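Local structure of AT-less polyketide synthase (Streptomyces platensis subsp. rosaceus, 4TKT) at residues V460-S465 and Y498-G503; E469-E474 and G604-R609. The protein probably catalyses decarboxylative condensation of acyl chains, as ketosynthase domain KS6 of MgsF from the AT-less isomigrastatin polyketide synthase. All blocks are in the same frame, centred on the assembly; numbering follows the deposited sequence.

Contact 1. Residues V460-S465 and Y498-G503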
loop_
_atom_site.group_PDB
_atom_site.type_symbol
_atom_site.label_atom_id
_atom_site.label_comp_id
_atom_site.label_asym_id
_atom_site.label_seq_id
_atom_site.Cartn_x
_atom_site.Cartn_y
_atom_site.Cartn_z
ATOM N N VAL A 460 3.602 -15.391 28.057
ATOM C CA VAL A 460 3.003 -14.164 27.555
ATOM C C VAL A 460 1.498 -14.350 27.406
ATOM O O VAL A 460 0.992 -15.474 27.458
ATOM C CB VAL A 460 3.606 -13.745 26.200
ATOM C CG1 VAL A 460 5.118 -13.664 26.298
ATOM C CG2 VAL A 460 3.190 -14.719 25.106
ATOM N N VAL A 461 0.781 -13.249 27.225
ATOM C CA VAL A 461 -0.657 -13.321 27.016
ATOM C C VAL A 461 -1.019 -12.809 25.618
ATOM O O VAL A 461 -0.867 -11.627 25.311
ATOM C CB VAL A 461 -1.425 -12.534 28.106
ATOM C CG1 VAL A 461 -0.722 -11.226 28.427
ATOM C CG2 VAL A 461 -2.875 -12.306 27.695
ATOM N N VAL A 462 -1.475 -13.726 24.769
ATOM C CA VAL A 462 -1.845 -13.405 23.398
ATOM C C VAL A 462 -3.316 -13.018 23.332
ATOM O O VAL A 462 -4.182 -13.752 23.802
ATOM C CB VAL A 462 -1.575 -14.591 22.445
ATOM C CG1 VAL A 462 -2.106 -14.296 21.051
ATOM C CG2 VAL A 462 -0.088 -14.904 22.395
ATOM N N VAL A 463 -3.591 -11.863 22.737
ATOM C CA VAL A 463 -4.935 -11.298 22.739
ATOM C C VAL A 463 -5.461 -11.099 21.314
ATOM O O VAL A 463 -4.700 -10.791 20.396
ATOM C CB VAL A 463 -4.947 -9.965 23.527
ATOM C CG1 VAL A 463 -5.646 -8.852 22.759
ATOM C CG2 VAL A 463 -5.560 -10.167 24.899
ATOM N N LEU A 464 -6.766 -11.293 21.136
ATOM C CA LEU A 464 -7.387 -11.220 19.818
ATOM C C LEU A 464 -8.837 -10.753 19.926
ATOM O O LEU A 464 -9.591 -11.254 20.757
ATOM C CB LEU A 464 -7.326 -12.587 19.136
ATOM C CG LEU A 464 -6.987 -12.656 17.650
ATOM C CD1 LEU A 464 -5.665 -11.961 17.372
ATOM C CD2 LEU A 464 -6.934 -14.107 17.202
ATOM N N SER A 465 -9.230 -9.797 19.090
ATOM C CA SER A 465 -10.614 -9.320 19.099
ATOM C C SER A 465 -11.132 -8.970 17.704
ATOM O O SER A 465 -10.359 -8.659 16.799
ATOM C CB SER A 465 -10.753 -8.107 20.024
ATOM O OG SER A 465 -9.849 -7.077 19.667
ATOM N N TYR A 498 2.972 -8.499 22.423
ATOM C CA TYR A 498 3.034 -7.046 22.540
ATOM C C TYR A 498 2.319 -6.361 21.378
ATOM O O TYR A 498 1.551 -5.416 21.578
ATOM C CB TYR A 498 4.490 -6.580 22.611
ATOM C CG TYR A 498 4.650 -5.080 22.711
ATOM C CD1 TYR A 498 4.394 -4.414 23.902
ATOM C CD2 TYR A 498 5.064 -4.331 21.617
ATOM C CE1 TYR A 498 4.541 -3.043 24.000
ATOM C CE2 TYR A 498 5.214 -2.960 21.704
ATOM C CZ TYR A 498 4.950 -2.320 22.899
ATOM O OH TYR A 498 5.096 -0.955 22.996
ATOM N N THR A 499 2.572 -6.849 20.168
ATOM C CA THR A 499 1.959 -6.295 18.967
ATOM C C THR A 499 0.434 -6.398 19.019
ATOM O O THR A 499 -0.271 -5.447 18.688
ATOM C CB THR A 499 2.477 -7.002 17.694
ATOM O OG1 THR A 499 3.899 -6.845 17.597
ATOM C CG2 THR A 499 1.831 -6.414 16.452
ATOM N N LEU A 500 -0.070 -7.548 19.452
ATOM C CA LEU A 500 -1.511 -7.781 19.486
ATOM C C LEU A 500 -2.202 -7.047 20.631
ATOM O O LEU A 500 -3.420 -6.855 20.614
ATOM C CB LEU A 500 -1.797 -9.278 19.581
ATOM C CG LEU A 500 -1.413 -10.064 18.332
ATOM C CD1 LEU A 500 -1.536 -11.557 18.574
ATOM C CD2 LEU A 500 -2.283 -9.632 17.166
ATOM N N GLN A 501 -1.423 -6.633 21.623
ATOM C CA GLN A 501 -1.974 -5.917 22.765
ATOM C C GLN A 501 -2.142 -4.431 22.472
ATOM O O GLN A 501 -3.251 -3.900 22.526
ATOM C CB GLN A 501 -1.084 -6.107 23.996
ATOM C CG GLN A 501 -1.235 -7.459 24.669
ATOM C CD GLN A 501 -0.193 -7.691 25.740
ATOM O OE1 GLN A 501 0.422 -6.747 26.236
ATOM N NE2 GLN A 501 0.019 -8.953 26.098
ATOM N N VAL A 502 -1.038 -3.767 22.150
ATOM C CA VAL A 502 -1.037 -2.315 22.015
ATOM C C VAL A 502 -1.232 -1.874 20.560
ATOM O O VAL A 502 -1.423 -0.690 20.279
ATOM C CB VAL A 502 0.275 -1.720 22.581
ATOM C CG1 VAL A 502 1.431 -1.982 21.634
ATOM C CG2 VAL A 502 0.122 -0.229 22.868
ATOM N N GLY A 503 -1.211 -2.831 19.637
ATOM C CA GLY A 503 -1.324 -2.517 18.223
ATOM C C GLY A 503 -2.628 -2.934 17.570
ATOM O O GLY A 503 -2.745 -2.922 16.344
HETATM O O HOH W 1 -5.319 -8.080 19.550
#

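Contact 2. Residues E469-E474 and G604-R609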
loop_
_atom_site.group_PDB
_atom_site.type_symbol
_atom_site.label_atom_id
_atom_site.label_comp_id
_atom_site.label_asym_id
_atom_site.label_seq_id
_atom_site.Cartn_x
_atom_site.Cartn_y
_atom_site.Cartn_z
ATOM N N GLU A 469 -18.426 -12.951 16.703
ATOM C CA GLU A 469 -17.818 -14.245 16.990
ATOM C C GLU A 469 -17.196 -14.875 15.749
ATOM O O GLU A 469 -16.102 -15.435 15.815
ATOM C CB GLU A 469 -18.850 -15.197 17.598
ATOM C CG GLU A 469 -18.341 -16.618 17.781
ATOM C CD GLU A 469 -19.309 -17.493 18.550
ATOM O OE1 GLU A 469 -20.272 -16.949 19.128
ATOM O OE2 GLU A 469 -19.104 -18.726 18.578
ATOM N N GLU A 470 -17.892 -14.779 14.620
ATOM C CA GLU A 470 -17.411 -15.377 13.379
ATOM C C GLU A 470 -16.092 -14.757 12.933
ATOM O O GLU A 470 -15.139 -15.471 12.624
ATOM C CB GLU A 470 -18.447 -15.232 12.265
ATOM C CG GLU A 470 -17.980 -15.815 10.939
ATOM C CD GLU A 470 -18.747 -15.271 9.753
ATOM O OE1 GLU A 470 -19.732 -14.534 9.967
ATOM O OE2 GLU A 470 -18.359 -15.577 8.604
ATOM N N ARG A 471 -16.046 -13.427 12.897
ATOM C CA ARG A 471 -14.831 -12.712 12.524
ATOM C C ARG A 471 -13.685 -13.044 13.479
ATOM O O ARG A 471 -12.525 -13.105 13.070
ATOM C CB ARG A 471 -15.071 -11.198 12.503
ATOM C CG ARG A 471 -16.046 -10.700 11.437
ATOM C CD ARG A 471 -15.543 -10.970 10.028
ATOM N NE ARG A 471 -16.056 -12.230 9.497
ATOM C CZ ARG A 471 -15.511 -12.892 8.481
ATOM N NH1 ARG A 471 -14.426 -12.420 7.884
ATOM N NH2 ARG A 471 -16.048 -14.031 8.067
ATOM N N LEU A 472 -14.013 -13.264 14.751
ATOM C CA LEU A 472 -12.998 -13.571 15.754
ATOM C C LEU A 472 -12.343 -14.921 15.485
ATOM O O LEU A 472 -11.117 -15.032 15.479
ATOM C CB LEU A 472 -13.599 -13.554 17.160
ATOM C CG LEU A 472 -12.596 -13.853 18.280
ATOM C CD1 LEU A 472 -11.418 -12.890 18.225
ATOM C CD2 LEU A 472 -13.263 -13.799 19.642
ATOM N N ARG A 473 -13.164 -15.942 15.261
ATOM C CA ARG A 473 -12.654 -17.276 14.962
ATOM C C ARG A 473 -11.902 -17.277 13.635
ATOM O O ARG A 473 -10.976 -18.064 13.433
ATOM C CB ARG A 473 -13.793 -18.293 14.934
ATOM C CG ARG A 473 -14.558 -18.381 16.243
ATOM C CD ARG A 473 -15.424 -19.625 16.305
ATOM N NE ARG A 473 -16.179 -19.689 17.552
ATOM C CZ ARG A 473 -15.695 -20.160 18.697
ATOM N NH1 ARG A 473 -14.449 -20.610 18.760
ATOM N NH2 ARG A 473 -16.453 -20.178 19.783
ATOM N N GLU A 474 -12.306 -16.385 12.737
ATOM C CA GLU A 474 -11.606 -16.191 11.476
ATOM C C GLU A 474 -10.196 -15.644 11.719
ATOM O O GLU A 474 -9.228 -16.122 11.128
ATOM C CB GLU A 474 -12.403 -15.248 10.571
ATOM C CG GLU A 474 -11.794 -15.011 9.197
ATOM C CD GLU A 474 -12.129 -16.105 8.199
ATOM O OE1 GLU A 474 -12.694 -17.141 8.608
ATOM O OE2 GLU A 474 -11.829 -15.924 6.998
ATOM N N GLY A 604 -3.773 -8.861 9.132
ATOM C CA GLY A 604 -4.720 -7.795 9.400
ATOM C C GLY A 604 -6.121 -8.313 9.652
ATOM O O GLY A 604 -6.381 -9.507 9.512
ATOM N N TYR A 605 -7.025 -7.411 10.026
ATOM C CA TYR A 605 -8.411 -7.774 10.303
ATOM C C TYR A 605 -9.075 -8.414 9.087
ATOM O O TYR A 605 -8.924 -7.929 7.966
ATOM C CB TYR A 605 -9.211 -6.546 10.749
ATOM C CG TYR A 605 -10.632 -6.860 11.164
ATOM C CD1 TYR A 605 -11.665 -6.865 10.235
ATOM C CD2 TYR A 605 -10.939 -7.156 12.486
ATOM C CE1 TYR A 605 -12.960 -7.156 10.612
ATOM C CE2 TYR A 605 -12.233 -7.445 12.871
ATOM C CZ TYR A 605 -13.238 -7.446 11.930
ATOM O OH TYR A 605 -14.530 -7.736 12.304
ATOM N N PRO A 606 -9.816 -9.509 9.310
ATOM C CA PRO A 606 -10.543 -10.214 8.251
ATOM C C PRO A 606 -11.892 -9.565 7.953
ATOM O O PRO A 606 -12.912 -9.982 8.506
ATOM C CB PRO A 606 -10.725 -11.612 8.835
ATOM C CG PRO A 606 -10.830 -11.370 10.311
ATOM C CD PRO A 606 -9.954 -10.180 10.616
ATOM N N PHE A 607 -11.893 -8.557 7.087
ATOM C CA PHE A 607 -13.111 -7.814 6.787
ATOM C C PHE A 607 -14.201 -8.715 6.224
ATOM O O PHE A 607 -13.922 -9.657 5.478
ATOM C CB PHE A 607 -12.822 -6.675 5.801
ATOM C CG PHE A 607 -11.895 -5.625 6.342
ATOM C CD1 PHE A 607 -12.305 -4.778 7.357
ATOM C CD2 PHE A 607 -10.616 -5.482 5.833
ATOM C CE1 PHE A 607 -11.455 -3.814 7.858
ATOM C CE2 PHE A 607 -9.761 -4.519 6.328
ATOM C CZ PHE A 607 -10.180 -3.684 7.342
ATOM N N ALA A 608 -15.442 -8.428 6.603
ATOM C CA ALA A 608 -16.598 -9.081 6.004
ATOM C C ALA A 608 -16.633 -8.770 4.508
ATOM O O ALA A 608 -16.389 -7.633 4.099
ATOM C CB ALA A 608 -17.879 -8.629 6.685
ATOM N N ARG A 609 -16.930 -9.780 3.697
ATOM C CA ARG A 609 -16.824 -9.651 2.246
ATOM C C ARG A 609 -18.184 -9.630 1.557
ATOM O O ARG A 609 -18.372 -10.261 0.518
ATOM C CB ARG A 609 -15.973 -10.792 1.680
ATOM C CG ARG A 609 -14.545 -10.823 2.206
ATOM C CD ARG A 609 -13.853 -12.149 1.900
ATOM N NE ARG A 609 -13.753 -12.414 0.466
ATOM C CZ ARG A 609 -14.559 -13.234 -0.203
ATOM N NH1 ARG A 609 -15.531 -13.876 0.430
ATOM N NH2 ARG A 609 -14.392 -13.412 -1.508
#

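Contact 1. Residues V460-S465 and Y498-G503
Leu500 points from helix 498-502 straight at strand 460-465. Its CB lies 3.4 Å from Val463 O. One methyl, CD1, packs on Val462 CG1 at 3.7 Å, while the other, CD2, reaches Leu464 CD1 more loosely at 4.1 Å. A forked side chain suits this place, because its two branches can touch two different strand residues. Gln501, one residue on, does the polar work. Its CG is anti to the carbonyl carbon (chi1 -77°), and the chain runs extended beyond it to carry the amide to the strand. There NE2 donates to Val461 O at 2.9 Å, the acceptor lying in the amide plane and the donor in the carbonyl plane. OE1 accepts from His591, so the amide is held at both of its polar atoms and its flip is fixed. Val463, a slim beta-branched residue, brings CG1 to 3.7 Å from Leu500 O, and a water donates to Val463 O. Strand 460-466 is an edge of the small antiparallel sheet of the linker domain, paired with the central strand 509-515. The chemistry thus implies a greasy interface in which the buried carbonyl of Val461 is met by the Gln501 amide and that of Val463 by a water.

Contact 2. Residues E469-E474 and G604-R609
Arg471 reaches from helix 469-474 to the loop 604-609 and grips Pro606 O through NH1 at 2.9 Å, with a nearly straight N-H...O angle of 167°. The carbonyl oxygen lies in the guanidinium plane, yet the nitrogen stands above the plane of the carbonyl. CG, anti to the carbonyl carbon (chi1 -66°), passes 3.4 Å from Tyr605 OH, a hydroxyl bonded to Phe467 N; bends at chi2 and chi3 then turn the guanidinium to Pro606. Arginine suits this tight part, since its aliphatic portion can lie against the tyrosine while its tip serves a carbonyl. An alanine here would probably leave Pro606 O without this donor, open a gap beside Tyr605 OH and deprive Glu470 of its salt-bridge mate. The margin is looser: Ala608 N comes no nearer than 4.3 Å to Arg471 CD, and partly exposed Glu474 flanks the proline, its CG 3.6 Å from Pro606 CB. Here exposed Glu470 is a second partner, OE2 taking Arg471 NH2 at 2.8 Å. Pro606 centres an inverse gamma turn. Tyr605 and Phe607 turn to Phe80 and helix 93-109, so the loop runs between linker domain and ketosynthase, consistent with the C-terminal linker that returns to the ketosynthase in related modular synthases.

Contacts 1 and 2 have centres about 16 Å apart. Three of their four segments follow one another, on strand 460-466, helix 469-482 and helix 493-502, while 604-609 comes from much later in the chain. The contacts touch directly, Leu472 CD1 lying 3.5 Å from Leu464 O and 3.8 Å from Ser465 CA. Contact 1 is internal to the linker domain, whereas contact 2 joins that domain to the later loop 604-609, which also meets the ketosynthase. Leu479, further along the helix that carries Arg471 of contact 2, packs on both Leu464 and Leu500 of contact 1. Their centres lie about 24 and 21 Å from the centre of the chain, on the same side of it.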